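Local coordinates for protein ribonucleoside-diphosphate reductase (Pseudomonas aeruginosa, PDB 5IM3) that probably catalyses the reduction of ribonucleoside diphosphates to deoxyribonucleotides for DNA synthesis, and binds dATP as an allosteric nucleotide, at residues N763-P771 / R866-S875; T365-C373 / V637-V645. All coordinates share one frame; numbering follows the deposited sequence.

Contact 1: N763-P771 / R866-S875; sequences NSNIMAIAP and RQKWIDQAQS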
loop_
_atom_site.group_PDB
_atom_site.type_symbol
_atom_site.label_atom_id
_atom_site.label_comp_id
_atom_site.label_asym_id
_atom_site.label_seq_id
_atom_site.Cartn_x
_atom_site.Cartn_y
_atom_site.Cartn_z
ATOM N N ASN A 763 -29.886 -9.399 49.680
ATOM C CA ASN A 763 -29.684 -8.972 48.303
ATOM C C ASN A 763 -29.230 -10.145 47.444
ATOM O O ASN A 763 -28.322 -10.887 47.830
ATOM C CB ASN A 763 -28.652 -7.843 48.242
ATOM C CG ASN A 763 -28.953 -6.724 49.217
ATOM O OD1 ASN A 763 -28.379 -6.657 50.306
ATOM N ND2 ASN A 763 -29.859 -5.836 48.830
ATOM N N SER A 764 -29.853 -10.297 46.271
ATOM C CA SER A 764 -29.510 -11.399 45.375
ATOM C C SER A 764 -28.121 -11.229 44.779
ATOM O O SER A 764 -27.421 -12.222 44.547
ATOM C CB SER A 764 -30.547 -11.510 44.253
ATOM O OG SER A 764 -30.610 -10.311 43.500
ATOM N N ASN A 765 -27.716 -9.992 44.513
ATOM C CA ASN A 765 -26.381 -9.673 44.038
ATOM C C ASN A 765 -25.865 -8.491 44.845
ATOM O O ASN A 765 -26.637 -7.610 45.238
ATOM C CB ASN A 765 -26.374 -9.345 42.532
ATOM C CG ASN A 765 -26.606 -10.573 41.658
ATOM O OD1 ASN A 765 -25.658 -11.182 41.161
ATOM N ND2 ASN A 765 -27.872 -10.934 41.461
ATOM N N ILE A 766 -24.555 -8.480 45.102
ATOM C CA ILE A 766 -23.936 -7.511 46.000
ATOM C C ILE A 766 -22.960 -6.602 45.263
ATOM O O ILE A 766 -22.975 -5.381 45.443
ATOM C CB ILE A 766 -23.225 -8.209 47.179
ATOM C CG1 ILE A 766 -24.072 -9.337 47.779
ATOM C CG2 ILE A 766 -22.897 -7.181 48.250
ATOM C CD1 ILE A 766 -25.250 -8.866 48.564
ATOM N N MET A 767 -22.082 -7.182 44.446
ATOM C CA MET A 767 -20.890 -6.494 43.972
ATOM C C MET A 767 -20.872 -6.379 42.455
ATOM O O MET A 767 -21.274 -7.301 41.739
ATOM C CB MET A 767 -19.639 -7.226 44.437
ATOM C CG MET A 767 -19.594 -7.442 45.933
ATOM S SD MET A 767 -18.399 -8.700 46.375
ATOM C CE MET A 767 -16.878 -7.822 46.029
ATOM N N ALA A 768 -20.385 -5.234 41.981
ATOM C CA ALA A 768 -20.147 -4.998 40.564
ATOM C C ALA A 768 -19.238 -3.785 40.453
ATOM O O ALA A 768 -19.474 -2.776 41.125
ATOM C CB ALA A 768 -21.458 -4.767 39.808
ATOM N N ILE A 769 -18.203 -3.884 39.624
ATOM C CA ILE A 769 -17.243 -2.801 39.437
ATOM C C ILE A 769 -17.624 -2.086 38.147
ATOM O O ILE A 769 -17.364 -2.574 37.044
ATOM C CB ILE A 769 -15.799 -3.309 39.405
ATOM C CG1 ILE A 769 -15.452 -4.010 40.721
ATOM C CG2 ILE A 769 -14.833 -2.152 39.161
ATOM C CD1 ILE A 769 -14.067 -4.650 40.730
ATOM N N ALA A 770 -18.232 -0.921 38.289
ATOM C CA ALA A 770 -18.678 -0.090 37.189
ATOM C C ALA A 770 -17.722 1.071 36.977
ATOM O O ALA A 770 -16.913 1.390 37.854
ATOM C CB ALA A 770 -20.083 0.448 37.475
ATOM N N PRO A 771 -17.776 1.728 35.819
ATOM C CA PRO A 771 -16.997 2.958 35.646
ATOM C C PRO A 771 -17.406 3.993 36.683
ATOM O O PRO A 771 -18.530 3.986 37.189
ATOM C CB PRO A 771 -17.345 3.407 34.222
ATOM C CG PRO A 771 -17.794 2.153 33.532
ATOM C CD PRO A 771 -18.494 1.358 34.589
ATOM N N ARG A 866 -10.078 -10.770 40.708
ATOM C CA ARG A 866 -11.170 -10.015 41.309
ATOM C C ARG A 866 -12.505 -10.696 41.042
ATOM O O ARG A 866 -13.376 -10.737 41.917
ATOM C CB ARG A 866 -11.177 -8.581 40.779
ATOM C CG ARG A 866 -10.088 -7.701 41.375
ATOM C CD ARG A 866 -10.244 -6.251 40.943
ATOM N NE ARG A 866 -10.027 -6.102 39.506
ATOM C CZ ARG A 866 -8.872 -5.753 38.948
ATOM N NH1 ARG A 866 -7.806 -5.495 39.697
ATOM N NH2 ARG A 866 -8.783 -5.656 37.629
ATOM N N GLN A 867 -12.666 -11.264 39.843
ATOM C CA GLN A 867 -13.920 -11.902 39.463
ATOM C C GLN A 867 -14.216 -13.152 40.281
ATOM O O GLN A 867 -15.356 -13.626 40.272
ATOM C CB GLN A 867 -13.892 -12.257 37.973
ATOM C CG GLN A 867 -15.238 -12.684 37.400
ATOM C CD GLN A 867 -16.330 -11.660 37.641
ATOM O OE1 GLN A 867 -16.365 -10.611 37.000
ATOM N NE2 GLN A 867 -17.227 -11.959 38.575
ATOM N N LYS A 868 -13.224 -13.703 40.984
ATOM C CA LYS A 868 -13.484 -14.877 41.810
ATOM C C LYS A 868 -14.411 -14.549 42.966
ATOM O O LYS A 868 -15.114 -15.432 43.468
ATOM C CB LYS A 868 -12.184 -15.438 42.365
ATOM C CG LYS A 868 -11.069 -15.544 41.357
ATOM C CD LYS A 868 -9.856 -16.243 41.950
ATOM C CE LYS A 868 -9.376 -15.591 43.242
ATOM N NZ LYS A 868 -8.227 -16.321 43.837
ATOM N N TRP A 869 -14.410 -13.296 43.411
ATOM C CA TRP A 869 -15.155 -12.885 44.587
ATOM C C TRP A 869 -16.391 -12.065 44.254
ATOM O O TRP A 869 -17.252 -11.890 45.123
ATOM C CB TRP A 869 -14.238 -12.081 45.514
ATOM C CG TRP A 869 -12.910 -12.743 45.725
ATOM C CD1 TRP A 869 -11.709 -12.371 45.189
ATOM C CD2 TRP A 869 -12.650 -13.909 46.516
ATOM N NE1 TRP A 869 -10.719 -13.227 45.604
ATOM C CE2 TRP A 869 -11.271 -14.182 46.417
ATOM C CE3 TRP A 869 -13.449 -14.746 47.297
ATOM C CZ2 TRP A 869 -10.673 -15.253 47.078
ATOM C CZ3 TRP A 869 -12.853 -15.810 47.953
ATOM C CH2 TRP A 869 -11.480 -16.054 47.836
ATOM N N ILE A 870 -16.503 -11.568 43.030
ATOM C CA ILE A 870 -17.617 -10.725 42.623
ATOM C C ILE A 870 -18.729 -11.619 42.088
ATOM O O ILE A 870 -18.477 -12.528 41.285
ATOM C CB ILE A 870 -17.158 -9.701 41.570
ATOM C CG1 ILE A 870 -16.068 -8.799 42.163
ATOM C CG2 ILE A 870 -18.332 -8.869 41.066
ATOM C CD1 ILE A 870 -15.375 -7.905 41.157
ATOM N N ASP A 871 -19.961 -11.377 42.544
ATOM C CA ASP A 871 -21.085 -12.177 42.063
ATOM C C ASP A 871 -21.595 -11.699 40.707
ATOM O O ASP A 871 -22.121 -12.508 39.940
ATOM C CB ASP A 871 -22.230 -12.193 43.086
ATOM C CG ASP A 871 -22.481 -10.840 43.723
ATOM O OD1 ASP A 871 -21.903 -9.834 43.265
ATOM O OD2 ASP A 871 -23.263 -10.784 44.692
ATOM N N GLN A 872 -21.440 -10.422 40.385
ATOM C CA GLN A 872 -21.764 -9.901 39.062
ATOM C C GLN A 872 -20.477 -9.844 38.232
ATOM O O GLN A 872 -19.780 -10.862 38.179
ATOM C CB GLN A 872 -22.500 -8.569 39.200
ATOM C CG GLN A 872 -23.736 -8.627 40.079
ATOM C CD GLN A 872 -24.709 -7.503 39.780
ATOM O OE1 GLN A 872 -25.159 -7.340 38.644
ATOM N NE2 GLN A 872 -25.033 -6.718 40.796
ATOM N N ALA A 873 -20.130 -8.734 37.592
ATOM C CA ALA A 873 -18.957 -8.669 36.724
ATOM C C ALA A 873 -18.220 -7.361 37.007
ATOM O O ALA A 873 -18.389 -6.739 38.062
ATOM C CB ALA A 873 -19.379 -8.823 35.255
ATOM N N GLN A 874 -17.378 -6.935 36.064
ATOM C CA GLN A 874 -16.628 -5.695 36.204
ATOM C C GLN A 874 -16.342 -5.117 34.827
ATOM O O GLN A 874 -15.993 -5.851 33.897
ATOM C CB GLN A 874 -15.314 -5.922 36.968
ATOM C CG GLN A 874 -14.433 -7.014 36.394
ATOM C CD GLN A 874 -13.337 -7.448 37.353
ATOM O OE1 GLN A 874 -12.518 -6.637 37.793
ATOM N NE2 GLN A 874 -13.322 -8.733 37.686
ATOM N N SER A 875 -16.497 -3.799 34.705
ATOM C CA SER A 875 -16.200 -3.112 33.452
ATOM C C SER A 875 -14.694 -3.083 33.228
ATOM O O SER A 875 -13.956 -2.461 34.000
ATOM C CB SER A 875 -16.764 -1.695 33.481
ATOM O OG SER A 875 -18.162 -1.721 33.664
HETATM O O HOH W 1 -24.678 -12.658 39.001
#

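Contact 2: T365-C373 / V637-V645; sequences TLRPQLSSC and VIDINYYSV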
loop_
_atom_site.group_PDB
_atom_site.type_symbol
_atom_site.label_atom_id
_atom_site.label_comp_id
_atom_site.label_asym_id
_atom_site.label_seq_id
_atom_site.Cartn_x
_atom_site.Cartn_y
_atom_site.Cartn_z
ATOM N N THR A 365 -34.947 14.664 46.527
ATOM C CA THR A 365 -35.838 15.433 45.668
ATOM C C THR A 365 -37.104 14.633 45.380
ATOM O O THR A 365 -37.174 13.423 45.613
ATOM C CB THR A 365 -35.157 15.802 44.343
ATOM O OG1 THR A 365 -35.037 14.632 43.525
ATOM C CG2 THR A 365 -33.772 16.392 44.580
ATOM N N LEU A 366 -38.105 15.330 44.847
ATOM C CA LEU A 366 -39.381 14.699 44.530
ATOM C C LEU A 366 -39.207 13.630 43.458
ATOM O O LEU A 366 -38.472 13.816 42.485
ATOM C CB LEU A 366 -40.385 15.754 44.060
ATOM C CG LEU A 366 -40.851 16.752 45.122
ATOM C CD1 LEU A 366 -41.468 17.976 44.465
ATOM C CD2 LEU A 366 -41.845 16.097 46.068
ATOM N N ARG A 367 -39.911 12.506 43.639
ATOM C CA ARG A 367 -39.858 11.354 42.744
ATOM C C ARG A 367 -38.419 11.109 42.310
ATOM O O ARG A 367 -38.063 11.364 41.153
ATOM C CB ARG A 367 -40.773 11.568 41.536
ATOM C CG ARG A 367 -42.226 11.805 41.932
ATOM C CD ARG A 367 -43.210 11.439 40.828
ATOM N NE ARG A 367 -44.539 11.150 41.371
ATOM C CZ ARG A 367 -45.560 10.672 40.663
ATOM N NH1 ARG A 367 -45.426 10.423 39.367
ATOM N NH2 ARG A 367 -46.725 10.440 41.255
ATOM N N PRO A 368 -37.571 10.610 43.210
ATOM C CA PRO A 368 -36.130 10.552 42.927
ATOM C C PRO A 368 -35.766 9.365 42.047
ATOM O O PRO A 368 -36.079 8.216 42.366
ATOM C CB PRO A 368 -35.505 10.419 44.320
ATOM C CG PRO A 368 -36.559 9.724 45.131
ATOM C CD PRO A 368 -37.894 10.135 44.567
ATOM N N GLN A 369 -35.093 9.650 40.937
ATOM C CA GLN A 369 -34.500 8.610 40.099
ATOM C C GLN A 369 -33.116 8.302 40.660
ATOM O O GLN A 369 -32.119 8.927 40.295
ATOM C CB GLN A 369 -34.439 9.064 38.646
ATOM C CG GLN A 369 -33.846 8.043 37.695
ATOM C CD GLN A 369 -34.895 7.321 36.877
ATOM O OE1 GLN A 369 -36.074 7.265 37.248
ATOM N NE2 GLN A 369 -34.471 6.764 35.746
ATOM N N LEU A 370 -33.055 7.318 41.562
ATOM C CA LEU A 370 -31.808 6.952 42.225
ATOM C C LEU A 370 -30.989 5.931 41.448
ATOM O O LEU A 370 -29.781 5.818 41.687
ATOM C CB LEU A 370 -32.100 6.401 43.625
ATOM C CG LEU A 370 -32.832 7.362 44.565
ATOM C CD1 LEU A 370 -33.027 6.723 45.927
ATOM C CD2 LEU A 370 -32.085 8.679 44.694
ATOM N N SER A 371 -31.611 5.190 40.535
ATOM C CA SER A 371 -30.916 4.237 39.685
ATOM C C SER A 371 -31.309 4.503 38.242
ATOM O O SER A 371 -32.483 4.753 37.949
ATOM C CB SER A 371 -31.257 2.793 40.067
ATOM O OG SER A 371 -30.968 2.546 41.432
ATOM N N SER A 372 -30.328 4.448 37.340
ATOM C CA SER A 372 -30.575 4.794 35.945
ATOM C C SER A 372 -29.940 3.790 34.986
ATOM O O SER A 372 -29.566 4.151 33.867
ATOM C CB SER A 372 -30.060 6.203 35.645
ATOM O OG SER A 372 -28.654 6.276 35.808
ATOM N N CYS A 373 -29.828 2.526 35.411
ATOM C CA CYS A 373 -29.192 1.453 34.651
ATOM C C CYS A 373 -30.147 0.269 34.597
ATOM O O CYS A 373 -30.605 -0.201 35.643
ATOM C CB CYS A 373 -27.861 1.046 35.308
ATOM S SG CYS A 373 -27.081 -0.535 34.774
ATOM N N VAL A 637 -31.681 2.390 48.523
ATOM C CA VAL A 637 -31.950 2.927 47.191
ATOM C C VAL A 637 -33.128 2.205 46.551
ATOM O O VAL A 637 -33.939 2.812 45.843
ATOM C CB VAL A 637 -30.685 2.834 46.316
ATOM C CG1 VAL A 637 -31.036 2.955 44.834
ATOM C CG2 VAL A 637 -29.694 3.912 46.711
ATOM N N ILE A 638 -33.241 0.897 46.795
ATOM C CA ILE A 638 -34.291 0.097 46.171
ATOM C C ILE A 638 -35.667 0.610 46.573
ATOM O O ILE A 638 -36.575 0.722 45.741
ATOM C CB ILE A 638 -34.116 -1.386 46.544
ATOM C CG1 ILE A 638 -32.667 -1.835 46.272
ATOM C CG2 ILE A 638 -35.162 -2.242 45.825
ATOM C CD1 ILE A 638 -32.512 -2.886 45.227
ATOM N N ASP A 639 -35.847 0.916 47.858
ATOM C CA ASP A 639 -37.152 1.325 48.365
ATOM C C ASP A 639 -37.486 2.767 48.011
ATOM O O ASP A 639 -38.658 3.084 47.778
ATOM C CB ASP A 639 -37.201 1.147 49.881
ATOM C CG ASP A 639 -36.940 -0.282 50.311
ATOM O OD1 ASP A 639 -37.307 -1.210 49.561
ATOM O OD2 ASP A 639 -36.369 -0.476 51.403
ATOM N N ILE A 640 -36.486 3.648 47.975
ATOM C CA ILE A 640 -36.748 5.063 47.739
ATOM C C ILE A 640 -36.917 5.350 46.254
ATOM O O ILE A 640 -37.636 6.282 45.874
ATOM C CB ILE A 640 -35.616 5.916 48.339
ATOM C CG1 ILE A 640 -35.326 5.489 49.783
ATOM C CG2 ILE A 640 -35.972 7.389 48.279
ATOM C CD1 ILE A 640 -36.553 5.424 50.670
ATOM N N ASN A 641 -36.268 4.567 45.400
ATOM C CA ASN A 641 -36.264 4.840 43.971
ATOM C C ASN A 641 -37.685 4.929 43.426
ATOM O O ASN A 641 -38.528 4.073 43.713
ATOM C CB ASN A 641 -35.480 3.747 43.249
ATOM C CG ASN A 641 -35.169 4.100 41.814
ATOM O OD1 ASN A 641 -34.391 5.015 41.542
ATOM N ND2 ASN A 641 -35.767 3.370 40.885
ATOM N N TYR A 642 -37.956 5.981 42.655
ATOM C CA TYR A 642 -39.239 6.133 41.983
ATOM C C TYR A 642 -39.197 5.397 40.649
ATOM O O TYR A 642 -38.295 5.623 39.837
ATOM C CB TYR A 642 -39.587 7.605 41.762
ATOM C CG TYR A 642 -40.879 7.782 40.993
ATOM C CD1 TYR A 642 -42.108 7.609 41.616
ATOM C CD2 TYR A 642 -40.869 8.100 39.640
ATOM C CE1 TYR A 642 -43.292 7.759 40.916
ATOM C CE2 TYR A 642 -42.048 8.252 38.931
ATOM C CZ TYR A 642 -43.254 8.079 39.572
ATOM O OH TYR A 642 -44.429 8.231 38.872
ATOM N N TYR A 643 -40.174 4.526 40.426
ATOM C CA TYR A 643 -40.175 3.625 39.282
ATOM C C TYR A 643 -41.173 4.095 38.232
ATOM O O TYR A 643 -42.345 4.337 38.541
ATOM C CB TYR A 643 -40.502 2.200 39.726
ATOM C CG TYR A 643 -39.459 1.615 40.648
ATOM C CD1 TYR A 643 -38.345 0.964 40.137
ATOM C CD2 TYR A 643 -39.586 1.717 42.031
ATOM C CE1 TYR A 643 -37.389 0.427 40.967
ATOM C CE2 TYR A 643 -38.630 1.183 42.877
ATOM C CZ TYR A 643 -37.528 0.540 42.337
ATOM O OH TYR A 643 -36.561 0.003 43.160
ATOM N N SER A 644 -40.700 4.209 36.990
ATOM C CA SER A 644 -41.526 4.613 35.859
ATOM C C SER A 644 -42.233 3.428 35.213
ATOM O O SER A 644 -43.421 3.519 34.888
ATOM C CB SER A 644 -40.666 5.324 34.807
ATOM O OG SER A 644 -39.992 6.444 35.356
ATOM N N VAL A 645 -41.521 2.323 35.006
ATOM C CA VAL A 645 -42.101 1.132 34.393
ATOM C C VAL A 645 -42.297 0.075 35.474
ATOM O O VAL A 645 -41.400 -0.139 36.303
ATOM C CB VAL A 645 -41.223 0.606 33.247
ATOM C CG1 VAL A 645 -40.930 1.722 32.252
ATOM C CG2 VAL A 645 -39.929 0.013 33.776
#

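Contact 1: N763-P771 / R866-S875
Asp871 reaches across to the backbone of Ile766 and Met767, pairing two irregular segments within the ten-stranded alpha-beta barrel of the reductase. With chi1 at 42°, its CG lies between the backbone N and the carbonyl carbon, which presents both carboxylate oxygens to successive amides: OD2 accepts from Ile766 N at 2.7 Å, somewhat out of the carboxylate plane, and OD1 accepts from Met767 N at 2.9 Å on its syn lone pair. Two bonds thus fix the rotation of the carboxylate, although OD1 also faces the Met767 carbonyl oxygen, another acceptor. Beside it, Asn765 and Gln872 pass at a slant, their amide planes 60° apart, and Asn765 OD1 lies 3.4 Å from Gln872 CG; the polar end of Gln872 is engaged by Thr591. A water lies within hydrogen-bonding distance of both Asn765 OD1 and Asp871 O. Further along, Ile769 and Gln874 form a single parallel beta bridge: Ile769 N donates to Ala873 O, and Ser875 N to Ile769 O at 2.8 Å. The side chains of Ile769 and Gln874 run side by side, while Ile769 and Ile870 meet at about a right angle, CD1 to CD1 at 3.5 Å. Helix 679-707 packs on Met767 and Arg866. Arg866 brings its CD to 4.2 Å from Ile769 CD1, and its NE donates in plane to Gln874 OE1 at 3.1 Å.

Contact 2: T365-C373 / V637-V645
Tyr642 lies beneath the extended side chain of Arg367, whose CD sits over one face of the phenol ring, 3.7 Å from its centroid, in a CH-pi contact. The guanidinium continues out over the hydroxyl end of the ring, its plane tilted 30° from it, with Tyr642 CE1 under one face. Tyr642 carries CG anti to its own N (chi1 177°), and this turns the ring toward the arginine while its backbone stays bound to the loop: Tyr642 N donates to Pro368 O at 2.9 Å. The 365-373 loop leads into strand 373-377 of the barrel sheet, and it packs here against the C-terminal end of helix 620-640 and the residues that follow. Leu370 faces that helix end, its CD1 against Ile640 CB at 3.6 Å and its CB against Val637 CG1 at 3.8 Å. Past it in the opposite direction runs Asn641, the first residue to leave helical geometry. Its OD1 accepts hydrogen bonds from two backbone amides of the loop, Leu370 N at 2.7 Å, almost in line with the carbonyl, and Ser371 N at 3.0 Å from above the carbonyl plane. Ser371 OG, hydrogen-bonded to Asn603 OD1, lies against Val637 CG1 at 3.4 Å.

The centres of contacts 1 and 2 are 22 Å apart, and their nearest atoms, about 5 Å apart, do not touch. Arg656 connects the flanks of the two: its carbonyl oxygen accepts from Asn763 ND2 of segment 763-771, and its NH1 forms a salt bridge with Asp639 OD1 of segment 637-645. Contact 2 lies closer to the functional sites. Its loop ends at Cys373, disulfide-bonded to Cys602 in the conformer described, consistent with an at least partly oxidised redox-active pair, as in class I reductases. The side chain of Arg367 is about 8 Å from a bound dATP, and that of Ser644 about 7 Å from that of Lys397, a dATP-binding residue. Contact 1 is buried away from these sites.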